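Local coordinates for 457aa long hypothetical protein (Pyrococcus horikoshii, PDB 2CSU) that is of unknown function but combines a CoA-binding Rossmann-type domain with two flavodoxin-like domains of the succinyl-CoA ligase family, at residues 197-211 with 226-238. Residues are numbered along the deposited sequence; the frame is centred on the assembly and turned at random.
Sequences LADTEEDKAIALYIE and VTKKKPIIALKAG
K230 pushes its ammonium group into the loop between helix 190-197 and strand 205-210, where NZ donates to three backbone carbonyls: L197 O at 2.8 Å, T200 O at 2.7 Å and D203 O at 2.6 Å. This ties that loop to the link before strand 232-236, in a beta-alpha-beta unit of the flavodoxin-like domain whose helix 216-229 connects the parallel neighbours 205-210 and 232-236. NZ lies nearly in line with the L197 carbonyl and in the plane of that of D203, but above the plane of T200's; a nearly eclipsed chi1 (8°) and a bend at chi3 (132°) bring it there. Beside it, K229 reaches out extended to the syn lone pair of D199 OD1 in a salt bridge, and V226 CG1 packs on A198 CB at 3.7 Å. Six backbone hydrogen bonds join the strands, from I206 N-P231 O at one end to A237 N-I210 O at the other. I206 and I232 lie side by side on the face that also carries L208 and A234; on the other, L235 CD2 meets the edge of the Y209 ring, 3.9 Å from CD1. The buried Y209 OH, against A237 CB, has no polar partner, and G304 of the second subunit packs on Y209. K236 folds back so that NZ reaches E211 O at 3.0 Å. Farther out, helix 276-283 covers A207, I233 and L235, while helix 258-267 covers I210 and K236. D203 OD1 is hydrogen-bonded to S177 OG; OD2 forms a salt bridge with K178 and accepts the T200 hydroxyl.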
loop_
_atom_site.group_PDB
_atom_site.type_symbol
_atom_site.label_atom_id
_atom_site.label_comp_id
_atom_site.label_asym_id
_atom_site.label_seq_id
_atom_site.Cartn_x
_atom_site.Cartn_y
_atom_site.Cartn_z
ATOM N N LEU A 197 17.985 -23.080 -1.468
ATOM C CA LEU A 197 17.985 -21.693 -1.919
ATOM C C LEU A 197 19.259 -20.942 -1.572
ATOM O O LEU A 197 19.576 -19.922 -2.183
ATOM C CB LEU A 197 16.771 -20.962 -1.331
ATOM C CG LEU A 197 15.397 -21.361 -1.875
ATOM C CD1 LEU A 197 14.298 -20.773 -1.006
ATOM C CD2 LEU A 197 15.262 -20.861 -3.314
ATOM N N ALA A 198 19.992 -21.439 -0.585
ATOM C CA ALA A 198 21.230 -20.793 -0.186
ATOM C C ALA A 198 22.239 -20.712 -1.336
ATOM O O ALA A 198 23.065 -19.801 -1.363
ATOM C CB ALA A 198 21.856 -21.540 0.994
ATOM N N ASP A 199 22.164 -21.642 -2.289
ATOM C CA ASP A 199 23.131 -21.659 -3.387
ATOM C C ASP A 199 22.699 -21.266 -4.795
ATOM O O ASP A 199 23.546 -21.112 -5.679
ATOM C CB ASP A 199 23.814 -23.031 -3.447
ATOM C CG ASP A 199 24.660 -23.299 -2.224
ATOM O OD1 ASP A 199 25.364 -22.365 -1.784
ATOM O OD2 ASP A 199 24.615 -24.433 -1.704
ATOM N N THR A 200 21.407 -21.108 -5.034
ATOM C CA THR A 200 20.992 -20.706 -6.369
ATOM C C THR A 200 21.518 -19.288 -6.602
ATOM O O THR A 200 22.004 -18.640 -5.679
ATOM C CB THR A 200 19.457 -20.694 -6.508
ATOM O OG1 THR A 200 18.882 -20.083 -5.348
ATOM C CG2 THR A 200 18.919 -22.108 -6.665
ATOM N N GLU A 201 21.434 -18.812 -7.837
ATOM C CA GLU A 201 21.925 -17.459 -8.073
ATOM C C GLU A 201 20.778 -16.463 -8.273
ATOM O O GLU A 201 20.906 -15.266 -8.058
ATOM C CB GLU A 201 22.808 -17.485 -9.323
ATOM C CG GLU A 201 24.243 -17.917 -9.017
ATOM C CD GLU A 201 25.137 -17.558 -10.183
ATOM O OE1 GLU A 201 24.875 -16.557 -10.835
ATOM O OE2 GLU A 201 26.089 -18.294 -10.435
ATOM N N GLU A 202 19.637 -16.998 -8.743
ATOM C CA GLU A 202 18.502 -16.131 -9.033
ATOM C C GLU A 202 17.830 -15.629 -7.753
ATOM O O GLU A 202 17.238 -14.559 -7.704
ATOM C CB GLU A 202 17.499 -16.922 -9.875
ATOM C CG GLU A 202 17.952 -17.076 -11.328
ATOM C CD GLU A 202 18.738 -18.359 -11.475
ATOM O OE1 GLU A 202 19.555 -18.648 -10.614
ATOM O OE2 GLU A 202 18.524 -19.064 -12.460
ATOM N N ASP A 203 17.903 -16.466 -6.701
ATOM C CA ASP A 203 17.318 -16.067 -5.427
ATOM C C ASP A 203 18.292 -15.222 -4.603
ATOM O O ASP A 203 19.238 -15.714 -3.999
ATOM C CB ASP A 203 16.934 -17.331 -4.657
ATOM C CG ASP A 203 16.073 -18.217 -5.545
ATOM O OD1 ASP A 203 14.914 -17.859 -5.761
ATOM O OD2 ASP A 203 16.566 -19.237 -6.017
ATOM N N LYS A 204 18.061 -13.897 -4.630
ATOM C CA LYS A 204 18.933 -12.996 -3.886
ATOM C C LYS A 204 18.540 -12.929 -2.407
ATOM O O LYS A 204 19.333 -12.611 -1.531
ATOM C CB LYS A 204 18.834 -11.607 -4.518
ATOM C CG LYS A 204 19.827 -11.422 -5.668
ATOM C CD LYS A 204 19.443 -10.263 -6.591
ATOM C CE LYS A 204 19.961 -10.454 -8.021
ATOM N NZ LYS A 204 20.412 -9.173 -8.559
ATOM N N ALA A 205 17.247 -13.207 -2.153
ATOM C CA ALA A 205 16.761 -13.186 -0.778
ATOM C C ALA A 205 15.607 -14.173 -0.573
ATOM O O ALA A 205 14.960 -14.626 -1.508
ATOM C CB ALA A 205 16.291 -11.767 -0.462
ATOM N N ILE A 206 15.390 -14.535 0.706
ATOM C CA ILE A 206 14.298 -15.447 1.027
ATOM C C ILE A 206 13.288 -14.801 1.977
ATOM O O ILE A 206 13.634 -14.260 3.018
ATOM C CB ILE A 206 14.893 -16.697 1.677
ATOM C CG1 ILE A 206 16.015 -17.268 0.805
ATOM C CG2 ILE A 206 13.806 -17.779 1.814
ATOM C CD1 ILE A 206 16.873 -18.288 1.555
ATOM N N ALA A 207 12.020 -14.805 1.584
ATOM C CA ALA A 207 10.968 -14.215 2.394
ATOM C C ALA A 207 10.175 -15.388 2.937
ATOM O O ALA A 207 9.899 -16.339 2.201
ATOM C CB ALA A 207 10.075 -13.313 1.539
ATOM N N LEU A 208 9.826 -15.338 4.220
ATOM C CA LEU A 208 9.082 -16.438 4.819
ATOM C C LEU A 208 7.826 -15.993 5.547
ATOM O O LEU A 208 7.842 -14.990 6.249
ATOM C CB LEU A 208 9.960 -17.195 5.833
ATOM C CG LEU A 208 11.270 -17.904 5.456
ATOM C CD1 LEU A 208 11.897 -18.494 6.727
ATOM C CD2 LEU A 208 11.008 -19.014 4.448
ATOM N N TYR A 209 6.731 -16.723 5.351
ATOM C CA TYR A 209 5.513 -16.452 6.107
ATOM C C TYR A 209 5.386 -17.704 6.958
ATOM O O TYR A 209 4.975 -18.758 6.472
ATOM C CB TYR A 209 4.257 -16.330 5.253
ATOM C CG TYR A 209 3.026 -16.221 6.150
ATOM C CD1 TYR A 209 2.768 -15.052 6.864
ATOM C CD2 TYR A 209 2.169 -17.306 6.338
ATOM C CE1 TYR A 209 1.695 -14.950 7.742
ATOM C CE2 TYR A 209 1.079 -17.223 7.224
ATOM C CZ TYR A 209 0.852 -16.034 7.923
ATOM O OH TYR A 209 -0.201 -15.915 8.800
ATOM N N ILE A 210 5.745 -17.582 8.230
ATOM C CA ILE A 210 5.719 -18.713 9.142
ATOM C C ILE A 210 4.574 -18.744 10.135
ATOM O O ILE A 210 4.263 -17.748 10.787
ATOM C CB ILE A 210 7.021 -18.785 9.976
ATOM C CG1 ILE A 210 8.240 -18.836 9.054
ATOM C CG2 ILE A 210 6.975 -19.990 10.900
ATOM C CD1 ILE A 210 9.530 -18.462 9.736
ATOM N N GLU A 211 3.952 -19.910 10.238
ATOM C CA GLU A 211 2.894 -20.125 11.201
ATOM C C GLU A 211 3.588 -20.930 12.294
ATOM O O GLU A 211 3.328 -20.739 13.478
ATOM C CB GLU A 211 1.741 -20.903 10.566
ATOM C CG GLU A 211 0.774 -19.992 9.828
ATOM C CD GLU A 211 -0.327 -20.743 9.118
ATOM O OE1 GLU A 211 -0.536 -21.934 9.423
ATOM O OE2 GLU A 211 -0.997 -20.129 8.260
ATOM N N VAL A 226 22.871 -20.130 6.315
ATOM C CA VAL A 226 22.403 -19.470 5.101
ATOM C C VAL A 226 22.457 -17.936 5.213
ATOM O O VAL A 226 22.804 -17.227 4.278
ATOM C CB VAL A 226 20.971 -19.925 4.814
ATOM C CG1 VAL A 226 20.471 -19.291 3.516
ATOM C CG2 VAL A 226 20.915 -21.440 4.692
ATOM N N THR A 227 22.054 -17.431 6.399
ATOM C CA THR A 227 21.997 -15.983 6.577
ATOM C C THR A 227 23.366 -15.333 6.436
ATOM O O THR A 227 23.525 -14.121 6.512
ATOM C CB THR A 227 21.431 -15.694 7.966
ATOM O OG1 THR A 227 21.100 -14.308 8.051
ATOM C CG2 THR A 227 22.489 -16.011 9.019
ATOM N N LYS A 228 24.390 -16.182 6.266
ATOM C CA LYS A 228 25.694 -15.629 6.008
ATOM C C LYS A 228 25.902 -15.356 4.508
ATOM O O LYS A 228 26.552 -14.393 4.116
ATOM C CB LYS A 228 26.729 -16.573 6.626
ATOM C CG LYS A 228 26.697 -16.439 8.161
ATOM C CD LYS A 228 27.834 -17.180 8.869
ATOM C CE LYS A 228 27.873 -16.897 10.377
ATOM N NZ LYS A 228 28.466 -18.032 11.082
ATOM N N LYS A 229 25.295 -16.221 3.661
ATOM C CA LYS A 229 25.342 -16.012 2.208
ATOM C C LYS A 229 24.307 -14.977 1.723
ATOM O O LYS A 229 24.631 -13.978 1.091
ATOM C CB LYS A 229 25.077 -17.356 1.533
ATOM C CG LYS A 229 26.127 -18.399 1.910
ATOM C CD LYS A 229 25.841 -19.750 1.259
ATOM C CE LYS A 229 27.015 -20.727 1.394
ATOM N NZ LYS A 229 26.669 -22.015 0.788
ATOM N N LYS A 230 23.021 -15.272 1.994
ATOM C CA LYS A 230 21.973 -14.319 1.644
ATOM C C LYS A 230 20.889 -14.250 2.714
ATOM O O LYS A 230 20.738 -15.142 3.539
ATOM C CB LYS A 230 21.362 -14.726 0.302
ATOM C CG LYS A 230 21.854 -16.090 -0.185
ATOM C CD LYS A 230 20.925 -16.697 -1.240
ATOM C CE LYS A 230 21.687 -17.210 -2.467
ATOM N NZ LYS A 230 20.740 -17.712 -3.461
ATOM N N PRO A 231 20.217 -13.089 2.765
ATOM C CA PRO A 231 19.225 -12.792 3.794
ATOM C C PRO A 231 17.903 -13.555 3.756
ATOM O O PRO A 231 17.421 -13.997 2.703
ATOM C CB PRO A 231 19.041 -11.273 3.669
ATOM C CG PRO A 231 19.285 -11.020 2.252
ATOM C CD PRO A 231 20.480 -11.898 1.941
ATOM N N ILE A 232 17.343 -13.715 4.946
ATOM C CA ILE A 232 16.081 -14.392 5.139
ATOM C C ILE A 232 15.204 -13.447 5.959
ATOM O O ILE A 232 15.618 -12.977 7.013
ATOM C CB ILE A 232 16.295 -15.723 5.894
ATOM C CG1 ILE A 232 17.164 -16.660 5.042
ATOM C CG2 ILE A 232 14.956 -16.349 6.243
ATOM C CD1 ILE A 232 17.595 -17.943 5.729
ATOM N N ILE A 233 14.007 -13.156 5.452
ATOM C CA ILE A 233 13.065 -12.264 6.127
ATOM C C ILE A 233 11.814 -13.070 6.495
ATOM O O ILE A 233 11.145 -13.620 5.611
ATOM C CB ILE A 233 12.633 -11.073 5.216
ATOM C CG1 ILE A 233 13.847 -10.256 4.763
ATOM C CG2 ILE A 233 11.716 -10.137 5.991
ATOM C CD1 ILE A 233 14.819 -10.997 3.891
ATOM N N ALA A 234 11.502 -13.130 7.792
ATOM C CA ALA A 234 10.343 -13.882 8.270
ATOM C C ALA A 234 9.240 -13.045 8.899
ATOM O O ALA A 234 9.491 -12.186 9.741
ATOM C CB ALA A 234 10.787 -14.949 9.270
ATOM N N LEU A 235 8.015 -13.312 8.471
ATOM C CA LEU A 235 6.824 -12.655 8.997
ATOM C C LEU A 235 6.161 -13.781 9.790
ATOM O O LEU A 235 5.667 -14.750 9.212
ATOM C CB LEU A 235 5.903 -12.183 7.854
ATOM C CG LEU A 235 4.478 -11.726 8.247
ATOM C CD1 LEU A 235 4.549 -10.591 9.273
ATOM C CD2 LEU A 235 3.704 -11.281 7.001
ATOM N N LYS A 236 6.192 -13.670 11.114
ATOM C CA LYS A 236 5.621 -14.684 11.994
ATOM C C LYS A 236 4.237 -14.274 12.493
ATOM O O LYS A 236 4.039 -13.216 13.074
ATOM C CB LYS A 236 6.560 -14.889 13.184
ATOM C CG LYS A 236 5.953 -15.812 14.249
ATOM C CD LYS A 236 6.063 -17.291 13.873
ATOM C CE LYS A 236 5.519 -18.220 14.965
ATOM N NZ LYS A 236 4.056 -18.236 14.921
ATOM N N ALA A 237 3.252 -15.138 12.197
ATOM C CA ALA A 237 1.888 -14.846 12.622
ATOM C C ALA A 237 1.623 -15.343 14.043
ATOM O O ALA A 237 2.075 -16.404 14.460
ATOM C CB ALA A 237 0.928 -15.540 11.650
ATOM N N GLY A 238 0.891 -14.514 14.810
ATOM C CA GLY A 238 0.500 -14.938 16.146
ATOM C C GLY A 238 1.002 -13.976 17.224
ATOM O O GLY A 238 1.530 -12.905 16.951
#